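Local coordinates for uncharacterized protein Atu2773 (Agrobacterium tumefaciens, PDB 2QV5) that is of unknown function but belongs to the divergent polysaccharide deacetylase family and may therefore act on a carbohydrate, at residues G13-P16 with M17-Y20; S46-A49 with I50-P54; L68-W71 with M72-R76; L197-L200 with D201-E204; A225-S228 with K229-E233. All coordinates share one frame; numbering follows the deposited sequence. Where two conformers were deposited one is given.

Contact 1 (G13-P16 with M17-Y20); sequences GLRP and MEQY
Gly13 reaches Glu18 through a water, which donates to Gly13 O at 2.9 Å and to Glu18 OE1. Leu14 spreads its two methyls over the next turn: CD1 lies 3.4 Å from Glu18 OE1, while CD2 meets Gln19 CG, the two side chains crossing at about a right angle. Arg15, the N-cap of helix 16-19, makes most of the polar contact. Its backbone N donates almost straight to Glu18 OE1 at 3.1 Å, on the lone pair pointing away from OE2, so that the carboxylate three residues on accepts the N-H of the N-cap residue. A bend at chi3 (-71°) swings the guanidinium back over the same carboxylate. There NH2 forms a straight salt bridge to Glu18 OE2 at 2.8 Å and NE adds a weak bond to OE1, with the two planes nearly perpendicular (88°). Met17 lies over one face of the guanidinium. Arg15 O takes the backbone N-H groups of both Glu18 and Gln19. Pro16 O accepts Tyr20 N at 3.0 Å, and Pro16 CB touches Tyr20 CD2. This short helix is fastened to the body of the fold by Met17, whose O bonds Ser245 OG of helix 244-247, and by Pro16, which rests on Leu156 just before strand 157-160.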
loop_
_atom_site.group_PDB
_atom_site.type_symbol
_atom_site.label_atom_id
_atom_site.label_comp_id
_atom_site.label_asym_id
_atom_site.label_seq_id
_atom_site.Cartn_x
_atom_site.Cartn_y
_atom_site.Cartn_z
ATOM N N GLY A 13 14.693 17.607 -7.211
ATOM C CA GLY A 13 13.519 17.598 -6.351
ATOM C C GLY A 13 12.468 16.566 -6.723
ATOM O O GLY A 13 11.417 16.507 -6.095
ATOM N N LEU A 14 12.723 15.759 -7.746
ATOM C CA LEU A 14 11.721 14.764 -8.139
ATOM C C LEU A 14 11.655 13.622 -7.111
ATOM O O LEU A 14 12.673 13.077 -6.692
ATOM C CB LEU A 14 11.953 14.237 -9.561
ATOM C CG LEU A 14 10.798 13.430 -10.180
ATOM C CD1 LEU A 14 9.586 14.300 -10.525
ATOM C CD2 LEU A 14 11.263 12.706 -11.403
ATOM N N ARG A 15 10.432 13.312 -6.700
ATOM C CA ARG A 15 10.142 12.367 -5.638
ATOM C C ARG A 15 9.783 11.029 -6.272
ATOM O O ARG A 15 9.204 11.005 -7.357
ATOM C CB ARG A 15 8.957 12.888 -4.818
ATOM C CG ARG A 15 9.273 14.152 -4.050
ATOM C CD ARG A 15 8.033 14.714 -3.373
ATOM N NE ARG A 15 7.117 15.265 -4.366
ATOM C CZ ARG A 15 5.936 15.804 -4.084
ATOM N NH1 ARG A 15 5.516 15.865 -2.824
ATOM N NH2 ARG A 15 5.172 16.279 -5.066
ATOM N N PRO A 16 10.141 9.912 -5.612
ATOM C CA PRO A 16 9.662 8.583 -6.028
ATOM C C PRO A 16 8.155 8.514 -6.262
ATOM O O PRO A 16 7.711 7.902 -7.236
ATOM C CB PRO A 16 10.060 7.686 -4.857
ATOM C CG PRO A 16 11.267 8.338 -4.285
ATOM C CD PRO A 16 11.081 9.828 -4.477
ATOM N N MET A 17 7.379 9.193 -5.418
ATOM C CA MET A 17 5.921 9.202 -5.557
ATOM C C MET A 17 5.396 9.893 -6.837
ATOM O O MET A 17 4.259 9.662 -7.216
ATOM C CB MET A 17 5.262 9.793 -4.308
ATOM C CG MET A 17 5.524 11.270 -4.037
ATOM S SD MET A 17 4.679 11.742 -2.490
ATOM C CE MET A 17 3.007 11.543 -2.933
ATOM N N GLU A 18 6.228 10.741 -7.461
ATOM C CA GLU A 18 5.971 11.332 -8.781
ATOM C C GLU A 18 6.582 10.474 -9.897
ATOM O O GLU A 18 5.930 10.182 -10.905
ATOM C CB GLU A 18 6.556 12.750 -8.855
ATOM C CG GLU A 18 5.886 13.763 -7.940
ATOM C CD GLU A 18 6.709 15.045 -7.734
ATOM O OE1 GLU A 18 7.951 14.959 -7.582
ATOM O OE2 GLU A 18 6.096 16.138 -7.694
ATOM N N GLN A 19 7.834 10.071 -9.704
ATOM C CA GLN A 19 8.602 9.349 -10.720
ATOM C C GLN A 19 7.965 8.006 -11.124
ATOM O O GLN A 19 7.955 7.648 -12.301
ATOM C CB GLN A 19 10.034 9.143 -10.208
ATOM C CG GLN A 19 11.042 8.879 -11.297
ATOM C CD GLN A 19 12.458 8.700 -10.778
ATOM O OE1 GLN A 19 12.795 9.142 -9.674
ATOM N NE2 GLN A 19 13.301 8.045 -11.580
ATOM N N TYR A 20 7.405 7.293 -10.152
ATOM C CA TYR A 20 6.865 5.948 -10.380
ATOM C C TYR A 20 5.347 5.886 -10.286
ATOM O O TYR A 20 4.764 4.804 -10.192
ATOM C CB TYR A 20 7.509 4.955 -9.404
ATOM C CG TYR A 20 9.008 5.075 -9.428
ATOM C CD1 TYR A 20 9.724 4.832 -10.598
ATOM C CD2 TYR A 20 9.714 5.448 -8.281
ATOM C CE1 TYR A 20 11.107 4.969 -10.634
ATOM C CE2 TYR A 20 11.091 5.586 -8.302
ATOM C CZ TYR A 20 11.784 5.338 -9.476
ATOM O OH TYR A 20 13.149 5.461 -9.489
HETATM O O HOH W 1 8.567 17.192 -6.162
#

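Contact 2 (S46-A49 with I50-P54); sequences SQKA and IRDLP
Lys48 and Asp52, one helical turn apart, are joined by a salt bridge of 2.8 Å from NZ to OD2, the ammonium approaching nearly in line with the C-O bond. The lysine chain runs out extended and turns only at its last torsion (chi4 50°), which bends NZ back to the carboxylate; on the way Lys48 CG passes 3.5 Å from Asp52 OD2. The other oxygen, OD1, is held by Arg51 NH1 at 2.9 Å. Each carboxylate oxygen thus has its own cation, a network likely to favour the charged form of Asp52 and to offset the closeness of the two like charges, Lys48 NZ and Arg51 NH1, 4.7 Å apart. All this lies on helix 43-52, the crossover of the beta-alpha-beta unit that links parallel strands 30-39 and 58-62. On the buried side Leu53 CD1 packs against Ala49 CB at 4.0 Å, where the chain leaves the helix, and Ile50 CG1 sits 3.2 Å from Ser46 O. Further out, Ile50 and Leu53 both rest on Leu59 of strand 58-62, with Leu39 and Val36 of strand 30-39 beside them. At the start of the segment Ser46 OG bonds Ser42 O and Gly40 N, while the Lys48 side chain touches Asp221 of helix 221-233.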
loop_
_atom_site.group_PDB
_atom_site.type_symbol
_atom_site.label_atom_id
_atom_site.label_comp_id
_atom_site.label_asym_id
_atom_site.label_seq_id
_atom_site.Cartn_x
_atom_site.Cartn_y
_atom_site.Cartn_z
ATOM N N SER A 46 0.875 -14.712 -6.531
ATOM C CA SER A 46 1.469 -13.517 -7.141
ATOM C C SER A 46 1.342 -13.575 -8.651
ATOM O O SER A 46 1.051 -12.557 -9.283
ATOM C CB SER A 46 2.938 -13.354 -6.734
ATOM O OG SER A 46 3.022 -13.110 -5.337
ATOM N N GLN A 47 1.553 -14.768 -9.218
ATOM C CA GLN A 47 1.371 -14.998 -10.657
ATOM C C GLN A 47 -0.052 -14.695 -11.101
ATOM O O GLN A 47 -0.255 -14.035 -12.120
ATOM C CB GLN A 47 1.734 -16.432 -11.038
ATOM C CG GLN A 47 1.862 -16.653 -12.547
ATOM C CD GLN A 47 2.411 -18.020 -12.899
ATOM O OE1 GLN A 47 2.428 -18.936 -12.070
ATOM N NE2 GLN A 47 2.859 -18.170 -14.143
ATOM N N LYS A 48 -1.024 -15.180 -10.330
ATOM C CA LYS A 48 -2.436 -14.952 -10.628
ATOM C C LYS A 48 -2.769 -13.464 -10.558
ATOM O O LYS A 48 -3.462 -12.958 -11.438
ATOM C CB LYS A 48 -3.335 -15.746 -9.677
ATOM C CG LYS A 48 -4.786 -15.779 -10.103
ATOM C CD LYS A 48 -5.645 -16.564 -9.123
ATOM C CE LYS A 48 -7.136 -16.288 -9.355
ATOM N NZ LYS A 48 -7.542 -16.434 -10.793
ATOM N N ALA A 49 -2.245 -12.774 -9.536
ATOM C CA ALA A 49 -2.478 -11.323 -9.343
ATOM C C ALA A 49 -2.029 -10.508 -10.560
ATOM O O ALA A 49 -2.767 -9.659 -11.035
ATOM C CB ALA A 49 -1.768 -10.824 -8.078
ATOM N N ILE A 50 -0.816 -10.780 -11.047
ATOM C CA ILE A 50 -0.237 -10.102 -12.205
ATOM C C ILE A 50 -1.004 -10.438 -13.496
ATOM O O ILE A 50 -1.267 -9.558 -14.322
ATOM C CB ILE A 50 1.264 -10.512 -12.391
ATOM C CG1 ILE A 50 2.105 -10.139 -11.163
ATOM C CG2 ILE A 50 1.864 -9.921 -13.673
ATOM C CD1 ILE A 50 2.337 -8.676 -10.970
ATOM N N ARG A 51 -1.341 -11.718 -13.659
ATOM C CA ARG A 51 -2.116 -12.212 -14.813
ATOM C C ARG A 51 -3.514 -11.580 -14.933
ATOM O O ARG A 51 -3.964 -11.261 -16.041
ATOM C CB ARG A 51 -2.242 -13.734 -14.701
ATOM C CG ARG A 51 -2.820 -14.465 -15.895
ATOM C CD ARG A 51 -2.947 -15.943 -15.544
ATOM N NE ARG A 51 -3.846 -16.662 -16.444
ATOM C CZ ARG A 51 -5.135 -16.894 -16.202
ATOM N NH1 ARG A 51 -5.701 -16.465 -15.078
ATOM N NH2 ARG A 51 -5.862 -17.563 -17.091
ATOM N N ASP A 52 -4.187 -11.398 -13.796
ATOM C CA ASP A 52 -5.613 -11.049 -13.782
ATOM C C ASP A 52 -5.998 -9.593 -13.517
ATOM O O ASP A 52 -7.002 -9.119 -14.056
ATOM C CB ASP A 52 -6.379 -11.943 -12.801
ATOM C CG ASP A 52 -6.430 -13.398 -13.234
ATOM O OD1 ASP A 52 -6.018 -13.722 -14.372
ATOM O OD2 ASP A 52 -6.880 -14.224 -12.414
ATOM N N LEU A 53 -5.252 -8.896 -12.661
ATOM C CA LEU A 53 -5.631 -7.527 -12.293
ATOM C C LEU A 53 -5.248 -6.568 -13.418
ATOM O O LEU A 53 -4.180 -6.708 -13.992
ATOM C CB LEU A 53 -4.983 -7.095 -10.966
ATOM C CG LEU A 53 -5.375 -7.935 -9.737
ATOM C CD1 LEU A 53 -4.355 -7.822 -8.622
ATOM C CD2 LEU A 53 -6.757 -7.569 -9.223
ATOM N N PRO A 54 -6.137 -5.612 -13.755
ATOM C CA PRO A 54 -5.757 -4.555 -14.695
ATOM C C PRO A 54 -4.685 -3.640 -14.084
ATOM O O PRO A 54 -4.599 -3.542 -12.843
ATOM C CB PRO A 54 -7.076 -3.804 -14.920
ATOM C CG PRO A 54 -7.858 -4.058 -13.692
ATOM C CD PRO A 54 -7.538 -5.468 -13.320
#

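Contact 3 (L68-W71 with M72-R76); sequences LQRW and MQDAR
Arg70, Trp71 and Asp74 meet in a local cluster one turn long on helix 68-78, the crossover helix of the beta-alpha-beta unit between strands 58-62 and 82-88. Asp74 OD2 approaches two flat groups without bonding tightly to either. It lies 3.5 Å from Trp71 CZ3, and 4.0 Å from Arg70 NE, which makes for a long salt bridge at best. The carboxylate stands almost perpendicular to both, 87° from the guanidinium and 85° from the indole. Arg70 in turn stretches along the indole, its CD over one ring face near the rim, and Trp71 CH2 lies 3.5 Å above the guanidinium plane. The indole is itself fixed by the rest of the fold: NE1 bonds Gln43 OE1, and the ring packs on Ser46, Gln47 and Ile50 of helix 43-52 and on Phe61 of strand 58-62. Arginine and aspartate thus border a tryptophan that packs helix 68-78 against helix 43-52. On the exposed flank Gln69 and Gln73 run side by side, pointing the same way, with Gln73 NE2 3.5 Å from Gln69 CG. Met72 faces the loop holding Ile123 and Thr124, whereas Ala75 settles on the sheet against Leu59 and Ile82. Backbone bonds run four residues along throughout; close to the one from Met72 N to Leu68 O, Met72 CB comes within 3.0 Å of that same oxygen.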
loop_
_atom_site.group_PDB
_atom_site.type_symbol
_atom_site.label_atom_id
_atom_site.label_comp_id
_atom_site.label_asym_id
_atom_site.label_seq_id
_atom_site.Cartn_x
_atom_site.Cartn_y
_atom_site.Cartn_z
ATOM N N LEU A 68 10.866 -11.262 -5.417
ATOM C CA LEU A 68 10.376 -9.883 -5.432
ATOM C C LEU A 68 10.794 -9.155 -6.703
ATOM O O LEU A 68 9.983 -8.461 -7.299
ATOM C CB LEU A 68 10.823 -9.116 -4.188
ATOM C CG LEU A 68 10.149 -9.559 -2.879
ATOM C CD1 LEU A 68 10.708 -8.795 -1.705
ATOM C CD2 LEU A 68 8.616 -9.444 -2.928
ATOM N N GLN A 69 12.040 -9.355 -7.123
ATOM C CA GLN A 69 12.531 -8.789 -8.382
ATOM C C GLN A 69 11.730 -9.282 -9.595
ATOM O O GLN A 69 11.420 -8.490 -10.495
ATOM C CB GLN A 69 14.011 -9.119 -8.563
ATOM C CG GLN A 69 14.772 -8.124 -9.402
ATOM C CD GLN A 69 16.257 -8.446 -9.479
ATOM O OE1 GLN A 69 16.837 -8.482 -10.564
ATOM N NE2 GLN A 69 16.877 -8.679 -8.327
ATOM N N ARG A 70 11.392 -10.573 -9.620
ATOM C CA ARG A 70 10.553 -11.121 -10.699
ATOM C C ARG A 70 9.177 -10.448 -10.736
ATOM O O ARG A 70 8.739 -9.966 -11.788
ATOM C CB ARG A 70 10.362 -12.646 -10.572
ATOM C CG ARG A 70 9.484 -13.198 -11.680
ATOM C CD ARG A 70 8.769 -14.493 -11.329
ATOM N NE ARG A 70 8.063 -14.984 -12.512
ATOM C CZ ARG A 70 7.717 -16.248 -12.728
ATOM N NH1 ARG A 70 7.994 -17.183 -11.839
ATOM N NH2 ARG A 70 7.087 -16.576 -13.847
ATOM N N TRP A 71 8.498 -10.414 -9.590
ATOM C CA TRP A 71 7.142 -9.859 -9.540
ATOM C C TRP A 71 7.151 -8.332 -9.750
ATOM O O TRP A 71 6.231 -7.785 -10.343
ATOM C CB TRP A 71 6.379 -10.314 -8.273
ATOM C CG TRP A 71 6.281 -11.827 -8.208
ATOM C CD1 TRP A 71 6.733 -12.633 -7.206
ATOM C CD2 TRP A 71 5.761 -12.705 -9.227
ATOM N NE1 TRP A 71 6.513 -13.949 -7.522
ATOM C CE2 TRP A 71 5.921 -14.025 -8.757
ATOM C CE3 TRP A 71 5.168 -12.502 -10.483
ATOM C CZ2 TRP A 71 5.513 -15.137 -9.497
ATOM C CZ3 TRP A 71 4.769 -13.611 -11.220
ATOM C CH2 TRP A 71 4.952 -14.911 -10.726
ATOM N N MET A 72 8.225 -7.681 -9.311
ATOM C CA MET A 72 8.463 -6.235 -9.529
ATOM C C MET A 72 8.484 -5.924 -11.048
ATOM O O MET A 72 7.732 -5.068 -11.544
ATOM C CB MET A 72 9.818 -5.873 -8.895
ATOM C CG MET A 72 10.029 -4.489 -8.314
ATOM S SD MET A 72 11.674 -3.907 -8.835
ATOM C CE MET A 72 11.083 -3.462 -10.460
ATOM N N GLN A 73 9.333 -6.640 -11.782
ATOM C CA GLN A 73 9.491 -6.428 -13.225
ATOM C C GLN A 73 8.222 -6.747 -14.017
ATOM O O GLN A 73 7.893 -6.014 -14.940
ATOM C CB GLN A 73 10.673 -7.246 -13.772
ATOM C CG GLN A 73 12.044 -6.803 -13.253
ATOM C CD GLN A 73 13.160 -7.810 -13.558
ATOM O OE1 GLN A 73 13.047 -8.639 -14.467
ATOM N NE2 GLN A 73 14.243 -7.733 -12.795
ATOM N N ASP A 74 7.523 -7.827 -13.652
ATOM C CA ASP A 74 6.241 -8.189 -14.257
ATOM C C ASP A 74 5.188 -7.107 -14.014
ATOM O O ASP A 74 4.501 -6.686 -14.943
ATOM C CB ASP A 74 5.717 -9.532 -13.713
ATOM C CG ASP A 74 6.517 -10.740 -14.208
ATOM O OD1 ASP A 74 7.595 -10.575 -14.823
ATOM O OD2 ASP A 74 6.055 -11.876 -13.968
ATOM N N ALA A 75 5.085 -6.639 -12.776
ATOM C CA ALA A 75 4.084 -5.611 -12.436
ATOM C C ALA A 75 4.319 -4.297 -13.179
ATOM O O ALA A 75 3.388 -3.747 -13.777
ATOM C CB ALA A 75 4.048 -5.383 -10.940
ATOM N N ARG A 76 5.572 -3.832 -13.186
ATOM C CA ARG A 76 5.935 -2.576 -13.846
ATOM C C ARG A 76 5.859 -2.668 -15.369
ATOM O O ARG A 76 5.558 -1.680 -16.035
ATOM C CB ARG A 76 7.318 -2.098 -13.406
ATOM C CG ARG A 76 7.395 -1.698 -11.931
ATOM C CD ARG A 76 6.513 -0.496 -11.661
ATOM N NE ARG A 76 7.026 0.721 -12.284
ATOM C CZ ARG A 76 6.349 1.861 -12.360
ATOM N NH1 ARG A 76 5.121 1.944 -11.861
ATOM N NH2 ARG A 76 6.903 2.918 -12.939
#

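Contact 4 (L197-L200 with D201-E204); sequences LRKL and DDLE
Lys199 leaves the helix with CG opposite its carbonyl carbon (chi1 -82°) and then bends sharply at chi2 (-46°), a fold that carries the chain across to Asp202, three residues on. CD lies 3.4 Å from Asp202 OD2, and NZ forms a weak salt bridge to that oxygen, also at 3.4 Å. The other oxygen, Asp202 OD1, pairs with Arg205 NH2; the carboxylate thus has a cation on each oxygen, and both would favour its charged form. Asp201, with a similar first torsion (chi1 -71°), folds back over the preceding turn instead. Its OD2 comes within 3.2 Å of Leu197 O, two acceptors side by side, and a water bridges Leu197 O and Asp201 OD1, giving each a donor, at 2.7 Å and 3.2 Å respectively. CB of Asp201 is also close to Arg198 O. On the inner side Leu200 and Leu203 barely touch, CD2 to CD2 being 4.5 Å. Each is held mainly by its surroundings: Leu203 sits on Val32, Ile34 and Val185 of the sheet, and Leu200 on Trp230 of helix 221-233. On another side of the helix Glu204 forms salt bridges to Arg208 and Arg237. With Leu203 on the sheet, Leu200 against the next helix and ion pairs toward solvent, this is an amphipathic crossover helix, here spanning strands 180-186 and 212-218 in a beta-alpha-beta unit.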
loop_
_atom_site.group_PDB
_atom_site.type_symbol
_atom_site.label_atom_id
_atom_site.label_comp_id
_atom_site.label_asym_id
_atom_site.label_seq_id
_atom_site.Cartn_x
_atom_site.Cartn_y
_atom_site.Cartn_z
ATOM N N LEU A 197 -17.926 -8.216 -3.042
ATOM C CA LEU A 197 -18.862 -7.380 -3.831
ATOM C C LEU A 197 -19.595 -6.300 -3.027
ATOM O O LEU A 197 -19.772 -5.178 -3.512
ATOM C CB LEU A 197 -19.888 -8.242 -4.579
ATOM C CG LEU A 197 -19.340 -9.182 -5.653
ATOM C CD1 LEU A 197 -20.457 -9.953 -6.372
ATOM C CD2 LEU A 197 -18.489 -8.404 -6.627
ATOM N N ARG A 198 -20.016 -6.632 -1.807
ATOM C CA ARG A 198 -20.643 -5.639 -0.921
ATOM C C ARG A 198 -19.675 -4.526 -0.532
ATOM O O ARG A 198 -20.045 -3.347 -0.511
ATOM C CB ARG A 198 -21.175 -6.294 0.349
ATOM C CG ARG A 198 -22.430 -7.101 0.167
ATOM C CD ARG A 198 -22.917 -7.633 1.509
ATOM N NE ARG A 198 -23.927 -8.679 1.346
ATOM C CZ ARG A 198 -23.704 -9.978 1.521
ATOM N NH1 ARG A 198 -22.503 -10.415 1.882
ATOM N NH2 ARG A 198 -24.694 -10.845 1.345
ATOM N N LYS A 199 -18.441 -4.913 -0.214
ATOM C CA LYS A 199 -17.404 -3.964 0.181
ATOM C C LYS A 199 -16.984 -3.063 -0.983
ATOM O O LYS A 199 -16.683 -1.886 -0.789
ATOM C CB LYS A 199 -16.195 -4.692 0.780
ATOM C CG LYS A 199 -16.342 -5.067 2.264
ATOM C CD LYS A 199 -16.884 -3.863 3.031
ATOM C CE LYS A 199 -16.581 -3.895 4.498
ATOM N NZ LYS A 199 -16.831 -2.535 5.063
ATOM N N LEU A 200 -16.960 -3.631 -2.181
ATOM C CA LEU A 200 -16.734 -2.864 -3.412
ATOM C C LEU A 200 -17.872 -1.888 -3.698
ATOM O O LEU A 200 -17.638 -0.817 -4.269
ATOM C CB LEU A 200 -16.527 -3.796 -4.596
ATOM C CG LEU A 200 -15.172 -4.503 -4.689
ATOM C CD1 LEU A 200 -15.318 -5.724 -5.567
ATOM C CD2 LEU A 200 -14.076 -3.567 -5.212
ATOM N N ASP A 201 -19.093 -2.248 -3.298
ATOM C CA ASP A 201 -20.214 -1.283 -3.298
ATOM C C ASP A 201 -20.006 -0.161 -2.274
ATOM O O ASP A 201 -20.287 1.003 -2.573
ATOM C CB ASP A 201 -21.563 -1.963 -3.019
ATOM C CG ASP A 201 -22.044 -2.823 -4.172
ATOM O OD1 ASP A 201 -21.787 -2.484 -5.349
ATOM O OD2 ASP A 201 -22.708 -3.842 -3.891
ATOM N N ASP A 202 -19.538 -0.516 -1.073
ATOM C CA ASP A 202 -19.192 0.475 -0.036
ATOM C C ASP A 202 -18.156 1.456 -0.587
ATOM O O ASP A 202 -18.321 2.670 -0.484
ATOM C CB ASP A 202 -18.666 -0.205 1.239
ATOM C CG ASP A 202 -19.770 -0.849 2.068
ATOM O OD1 ASP A 202 -20.964 -0.645 1.755
ATOM O OD2 ASP A 202 -19.447 -1.556 3.050
ATOM N N LEU A 203 -17.127 0.918 -1.238
ATOM C CA LEU A 203 -16.065 1.724 -1.837
ATOM C C LEU A 203 -16.597 2.716 -2.864
ATOM O O LEU A 203 -16.220 3.898 -2.866
ATOM C CB LEU A 203 -15.002 0.824 -2.485
ATOM C CG LEU A 203 -13.703 1.489 -2.983
ATOM C CD1 LEU A 203 -12.951 2.140 -1.826
ATOM C CD2 LEU A 203 -12.827 0.449 -3.676
ATOM N N GLU A 204 -17.486 2.233 -3.721
ATOM C CA GLU A 204 -18.068 3.074 -4.748
ATOM C C GLU A 204 -18.898 4.196 -4.105
ATOM O O GLU A 204 -18.759 5.352 -4.480
ATOM C CB GLU A 204 -18.909 2.238 -5.712
ATOM C CG GLU A 204 -19.700 3.091 -6.679
ATOM C CD GLU A 204 -20.420 2.292 -7.739
ATOM O OE1 GLU A 204 -20.188 1.068 -7.856
ATOM O OE2 GLU A 204 -21.221 2.907 -8.468
HETATM O O HOH W 2 -20.235 -5.153 -6.218
#

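Contact 5 (A225-S228 with K229-E233); sequences AAIS and KWSRE
Arg232 lays nearly its whole side chain past the carbonyl oxygen of Ser228, one turn earlier. CB is 3.5 Å from Ser228 O. CG comes somewhat closer, at 3.3 Å, because the first torsion (chi1 -77°) directs it back down the helix. CD follows at 3.5 Å and NE at 3.7 Å, neither being a bond, and from there the guanidinium continues to its real partner: NH2 donates to Asp52 O at the end of helix 43-52. Ser228 O itself is taken by the backbone, accepting Arg232 N at 3.2 Å. Ser228 OG bonds Ile224 O within its own helix and, weakly, the same Asp52 O, so two side chains of this helix converge on one carbonyl of the neighbouring helix's end. On the next strip round, Ile227 O accepts the backbone N of Ser231 at 2.9 Å. In the conformer described here, one of two, it also receives Ser231 OG at 2.6 Å from the opposite face of its plane, with OG placed between N and C (chi1 50°); this second bond is tentative, since it holds for that conformer alone. Lys229 and Glu233 form a solvent-side ion pair, NZ lying 3.1 Å from OE1. Ile227 and Trp230 reach Ile34 of strand 30-39, and Ala226 meets Ile196 of helix 193-210. Helix 221-233 is thus packed between two other helices on a parallel sheet, as in the alpha/beta folds to which polysaccharide deacetylases belong.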
loop_
_atom_site.group_PDB
_atom_site.type_symbol
_atom_site.label_atom_id
_atom_site.label_comp_id
_atom_site.label_asym_id
_atom_site.label_seq_id
_atom_site.Cartn_x
_atom_site.Cartn_y
_atom_site.Cartn_z
ATOM N N ALA A 225 -10.116 -12.225 -8.311
ATOM C CA ALA A 225 -11.209 -12.411 -9.267
ATOM C C ALA A 225 -12.277 -11.301 -9.179
ATOM O O ALA A 225 -12.675 -10.734 -10.209
ATOM C CB ALA A 225 -11.834 -13.827 -9.120
ATOM N N ALA A 226 -12.696 -10.961 -7.962
ATOM C CA ALA A 226 -13.725 -9.939 -7.743
ATOM C C ALA A 226 -13.229 -8.548 -8.096
ATOM O O ALA A 226 -13.951 -7.790 -8.723
ATOM C CB ALA A 226 -14.221 -9.956 -6.294
ATOM N N ILE A 227 -12.000 -8.228 -7.687
ATOM C CA ILE A 227 -11.388 -6.926 -7.972
ATOM C C ILE A 227 -11.087 -6.761 -9.457
ATOM O O ILE A 227 -11.384 -5.714 -10.021
ATOM C CB ILE A 227 -10.144 -6.670 -7.075
ATOM C CG1 ILE A 227 -10.593 -6.494 -5.619
ATOM C CG2 ILE A 227 -9.314 -5.444 -7.530
ATOM C CD1 ILE A 227 -9.482 -6.519 -4.661
ATOM N N SER A 228 -10.556 -7.797 -10.105
ATOM C CA SER A 228 -10.330 -7.733 -11.556
ATOM C C SER A 228 -11.600 -7.367 -12.319
ATOM O O SER A 228 -11.592 -6.444 -13.132
ATOM C CB SER A 228 -9.780 -9.051 -12.104
ATOM O OG SER A 228 -8.522 -9.347 -11.528
ATOM N N LYS A 229 -12.679 -8.091 -12.041
ATOM C CA LYS A 229 -13.963 -7.887 -12.712
ATOM C C LYS A 229 -14.560 -6.490 -12.448
ATOM O O LYS A 229 -14.959 -5.795 -13.391
ATOM C CB LYS A 229 -14.933 -8.981 -12.275
ATOM C CG LYS A 229 -16.323 -8.903 -12.893
ATOM C CD LYS A 229 -17.249 -9.914 -12.227
ATOM C CE LYS A 229 -18.633 -9.925 -12.855
ATOM N NZ LYS A 229 -19.171 -8.552 -13.077
ATOM N N TRP A 230 -14.621 -6.098 -11.170
ATOM C CA TRP A 230 -15.164 -4.798 -10.767
ATOM C C TRP A 230 -14.386 -3.604 -11.372
ATOM O O TRP A 230 -15.004 -2.665 -11.892
ATOM C CB TRP A 230 -15.211 -4.700 -9.235
ATOM C CG TRP A 230 -15.980 -3.507 -8.714
ATOM C CD1 TRP A 230 -17.305 -3.457 -8.405
ATOM C CD2 TRP A 230 -15.455 -2.197 -8.455
ATOM N NE1 TRP A 230 -17.643 -2.197 -7.970
ATOM C CE2 TRP A 230 -16.524 -1.404 -7.993
ATOM C CE3 TRP A 230 -14.184 -1.617 -8.568
ATOM C CZ2 TRP A 230 -16.365 -0.054 -7.641
ATOM C CZ3 TRP A 230 -14.026 -0.273 -8.226
ATOM C CH2 TRP A 230 -15.114 0.490 -7.765
ATOM N N SER A 231 -13.047 -3.660 -11.320
ATOM C CA SER A 231 -12.220 -2.566 -11.830
ATOM C C SER A 231 -12.329 -2.416 -13.347
ATOM O O SER A 231 -12.256 -1.297 -13.862
ATOM C CB SER A 231 -10.754 -2.703 -11.390
ATOM O OG SER A 231 -10.252 -3.998 -11.659
ATOM N N ARG A 232 -12.521 -3.535 -14.050
ATOM C CA ARG A 232 -12.727 -3.512 -15.514
ATOM C C ARG A 232 -14.078 -2.916 -15.911
ATOM O O ARG A 232 -14.223 -2.368 -17.007
ATOM C CB ARG A 232 -12.581 -4.910 -16.104
ATOM C CG ARG A 232 -11.140 -5.362 -16.243
ATOM C CD ARG A 232 -11.053 -6.841 -16.575
ATOM N NE ARG A 232 -9.771 -7.398 -16.156
ATOM C CZ ARG A 232 -8.643 -7.311 -16.858
ATOM N NH1 ARG A 232 -8.620 -6.694 -18.035
ATOM N NH2 ARG A 232 -7.525 -7.843 -16.381
ATOM N N GLU A 233 -15.053 -3.008 -15.011
ATOM C CA GLU A 233 -16.414 -2.521 -15.264
ATOM C C GLU A 233 -16.727 -1.138 -14.671
ATOM O O GLU A 233 -17.778 -0.559 -14.962
ATOM C CB GLU A 233 -17.424 -3.555 -14.781
ATOM C CG GLU A 233 -17.382 -4.860 -15.577
ATOM C CD GLU A 233 -18.340 -5.922 -15.039
ATOM O OE1 GLU A 233 -19.048 -5.655 -14.044
ATOM O OE2 GLU A 233 -18.384 -7.030 -15.620
#

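Overall arrangement
Contacts 3, 2, 5 and 4 follow one another across the helical layer outside the parallel sheet. Their centres step by 11 Å from contact 3 to contact 2, 12 Å to contact 5 and 12 Å more to contact 4, with atoms touching at each step: Gln47 CB is 3.6 Å from Trp71 CH2, Asp52 O 2.7 Å from Arg232 NH2, a probable hydrogen bond, and Glu204 CB 3.9 Å from Trp230 CZ2. The outer two, contacts 3 and 4, are 29 Å apart between centres. Contact 1 stands aside near the N-terminus and meets the row only at contact 3, where Tyr20 O lies 3.3 Å from Arg76 NH1. No ligand or active site is identified among them.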